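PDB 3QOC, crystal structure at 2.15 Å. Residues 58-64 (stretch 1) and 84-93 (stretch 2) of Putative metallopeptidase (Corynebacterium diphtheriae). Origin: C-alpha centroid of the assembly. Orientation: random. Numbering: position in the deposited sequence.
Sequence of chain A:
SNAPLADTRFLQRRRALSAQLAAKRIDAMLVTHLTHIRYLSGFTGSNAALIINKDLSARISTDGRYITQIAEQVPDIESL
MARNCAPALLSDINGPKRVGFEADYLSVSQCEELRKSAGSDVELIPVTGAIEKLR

Stretch 1, residues 58-64: ARISTDG
Stretch 2 84-93: NCAPALLSDI

A β-strand packs against a short α-helix through a small, mostly apolar contact that is closed at one end by an arginine–aspartate salt bridge, with 346 Å² buried in all. Strand 58-62 is extended, with phi from -128° to -158° and psi from 142° to 170°; the helix begins at Cys85, with phi/psi near -65°/-45° and i to i+4 bonds starting with Ala88 N to Asn84 O (3.2 Å). The two axes run roughly antiparallel, at 143°, and approach to 7.9 Å. The nearest CA atoms across the stretches are those of Ser61 and Cys85, 5.4 Å apart. Strand alternation turns the CA-to-CB bonds of Arg59 and Ser61 toward the helix and those of Ile60 and Thr62 away. Ser61 (chi1 t) touches both Cys85 and Leu89, one helical turn apart: its OG lies 3.6 Å from Cys85 CA, its CB 3.6 Å from Leu89 CG. That OG is hydrogen-bonded elsewhere in the structure; its contact with Cys85, made to a carbon, is van der Waals packing. Cys85 (chi1 m) directs its thiol along the strand, placing SG 3.5 Å from Thr62 CA. Leu89 (m, t) leaves the helix sideways, but its end comes nearer the strand, and CD2 sits 4.0 Å from Arg59 CG, packing against the aliphatic part of that side chain. Arg59 is extended (chi1 to chi3 all t), which carries its guanidinium past Leu89 to Asp92 (chi1 -89°, chi2 7°). Arg59 NH1 donates to Asp92 OD2 at 3.0 Å and 155°; NH2 adds a weak bond to the same OD2 at 3.5 Å and 133°. The carboxylate oxygen meets the guanidinium edge near its plane, joining opposite charges. A water reinforces this end, accepting from Arg59 NH1 (3.1 Å) and donating to Leu89 O (2.9 Å).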

# COMPACT_ATOMS: atom_id res chain seq x y z
N ALA A 58 -7.26 -0.43 4.31
CA ALA A 58 -6.03 -0.89 3.67
C ALA A 58 -6.30 -2.06 2.75
O ALA A 58 -7.25 -2.74 2.92
CB ALA A 58 -4.92 -1.23 4.68
N ARG A 59 -5.43 -2.28 1.77
CA ARG A 59 -5.53 -3.44 0.90
C ARG A 59 -4.12 -3.84 0.51
O ARG A 59 -3.26 -3.00 0.32
CB ARG A 59 -6.33 -3.06 -0.33
CG ARG A 59 -6.87 -4.26 -1.07
CD ARG A 59 -7.74 -3.82 -2.25
NE ARG A 59 -8.38 -4.93 -2.93
CZ ARG A 59 -8.81 -4.91 -4.19
NH1 ARG A 59 -8.65 -3.81 -4.93
NH2 ARG A 59 -9.44 -5.97 -4.70
N ILE A 60 -3.87 -5.13 0.42
CA ILE A 60 -2.56 -5.64 0.24
C ILE A 60 -2.57 -6.59 -0.96
O ILE A 60 -3.58 -7.19 -1.31
CB ILE A 60 -2.05 -6.30 1.50
CG1 ILE A 60 -0.54 -6.50 1.38
CG2 ILE A 60 -2.79 -7.63 1.79
CD1 ILE A 60 0.13 -6.90 2.79
N SER A 61 -1.47 -6.61 -1.70
CA SER A 61 -1.47 -7.48 -2.86
C SER A 61 -0.21 -8.33 -2.94
O SER A 61 0.84 -7.88 -2.57
CB SER A 61 -1.57 -6.60 -4.12
OG SER A 61 -1.46 -7.42 -5.25
N THR A 62 -0.32 -9.54 -3.48
CA THR A 62 0.85 -10.39 -3.63
C THR A 62 0.56 -11.43 -4.73
O THR A 62 -0.59 -11.50 -5.22
CB THR A 62 1.25 -11.05 -2.34
OG1 THR A 62 2.56 -11.62 -2.50
CG2 THR A 62 0.27 -12.16 -1.95
N ASP A 63 1.59 -12.16 -5.16
CA ASP A 63 1.41 -13.20 -6.18
C ASP A 63 0.88 -14.51 -5.62
O ASP A 63 0.70 -14.69 -4.40
CB ASP A 63 2.74 -13.42 -6.95
CG ASP A 63 3.83 -13.88 -6.06
OD1 ASP A 63 3.78 -15.07 -5.68
OD2 ASP A 63 4.71 -13.05 -5.68
N GLY A 64 0.63 -15.47 -6.50
CA GLY A 64 -0.04 -16.72 -6.11
C GLY A 64 0.77 -17.57 -5.18
O GLY A 64 0.23 -18.34 -4.38
N ASN A 84 1.74 -8.74 -10.93
CA ASN A 84 2.26 -7.37 -10.80
C ASN A 84 1.47 -6.50 -9.81
O ASN A 84 0.46 -5.88 -10.13
CB ASN A 84 2.36 -6.73 -12.17
CG ASN A 84 3.17 -7.58 -13.13
OD1 ASN A 84 4.38 -7.84 -12.87
ND2 ASN A 84 2.53 -8.07 -14.20
N CYS A 85 1.95 -6.53 -8.59
CA CYS A 85 1.16 -6.19 -7.40
C CYS A 85 0.71 -4.74 -7.36
O CYS A 85 -0.46 -4.46 -7.15
CB CYS A 85 2.07 -6.42 -6.14
SG CYS A 85 2.25 -8.17 -5.89
N ALA A 86 1.66 -3.83 -7.54
CA ALA A 86 1.36 -2.41 -7.37
C ALA A 86 0.38 -1.91 -8.47
O ALA A 86 -0.65 -1.27 -8.14
CB ALA A 86 2.67 -1.60 -7.34
N PRO A 87 0.64 -2.26 -9.75
CA PRO A 87 -0.30 -1.81 -10.74
C PRO A 87 -1.70 -2.33 -10.52
O PRO A 87 -2.68 -1.62 -10.77
CB PRO A 87 0.30 -2.31 -12.08
CG PRO A 87 1.82 -2.31 -11.79
CD PRO A 87 1.91 -2.73 -10.36
N ALA A 88 -1.80 -3.57 -10.02
CA ALA A 88 -3.13 -4.16 -9.82
C ALA A 88 -3.90 -3.49 -8.70
O ALA A 88 -5.08 -3.27 -8.86
CB ALA A 88 -3.07 -5.71 -9.63
N LEU A 89 -3.29 -3.19 -7.56
CA LEU A 89 -3.97 -2.34 -6.52
C LEU A 89 -4.39 -1.00 -7.10
O LEU A 89 -5.53 -0.58 -6.90
CB LEU A 89 -3.10 -2.04 -5.27
CG LEU A 89 -2.66 -3.16 -4.34
CD1 LEU A 89 -1.61 -2.58 -3.30
CD2 LEU A 89 -3.94 -3.79 -3.69
N LEU A 90 -3.49 -0.33 -7.81
CA LEU A 90 -3.79 1.01 -8.31
C LEU A 90 -4.94 1.01 -9.30
O LEU A 90 -5.83 1.86 -9.25
CB LEU A 90 -2.53 1.65 -8.91
CG LEU A 90 -2.55 3.12 -9.27
CD1 LEU A 90 -2.91 3.99 -8.06
CD2 LEU A 90 -1.19 3.51 -9.82
N SER A 91 -5.02 -0.01 -10.14
CA SER A 91 -6.05 -0.00 -11.18
C SER A 91 -7.44 -0.20 -10.57
O SER A 91 -8.45 0.04 -11.19
CB SER A 91 -5.72 -1.08 -12.23
OG SER A 91 -6.87 -1.86 -12.46
N ASP A 92 -7.47 -0.71 -9.35
CA ASP A 92 -8.75 -0.91 -8.64
C ASP A 92 -9.31 0.33 -7.89
O ASP A 92 -10.41 0.28 -7.35
CB ASP A 92 -8.65 -2.12 -7.73
CG ASP A 92 -9.04 -3.42 -8.45
OD1 ASP A 92 -9.27 -3.41 -9.69
OD2 ASP A 92 -9.13 -4.46 -7.79
N ILE A 93 -8.55 1.42 -7.86
CA ILE A 93 -8.97 2.63 -7.21
C ILE A 93 -9.88 3.43 -8.15
O ILE A 93 -9.51 3.68 -9.32
CB ILE A 93 -7.78 3.48 -6.85
CG1 ILE A 93 -6.93 2.71 -5.87
CG2 ILE A 93 -8.22 4.77 -6.19
CD1 ILE A 93 -5.80 3.48 -5.48
O HOH W 1 -7.01 -1.27 -4.52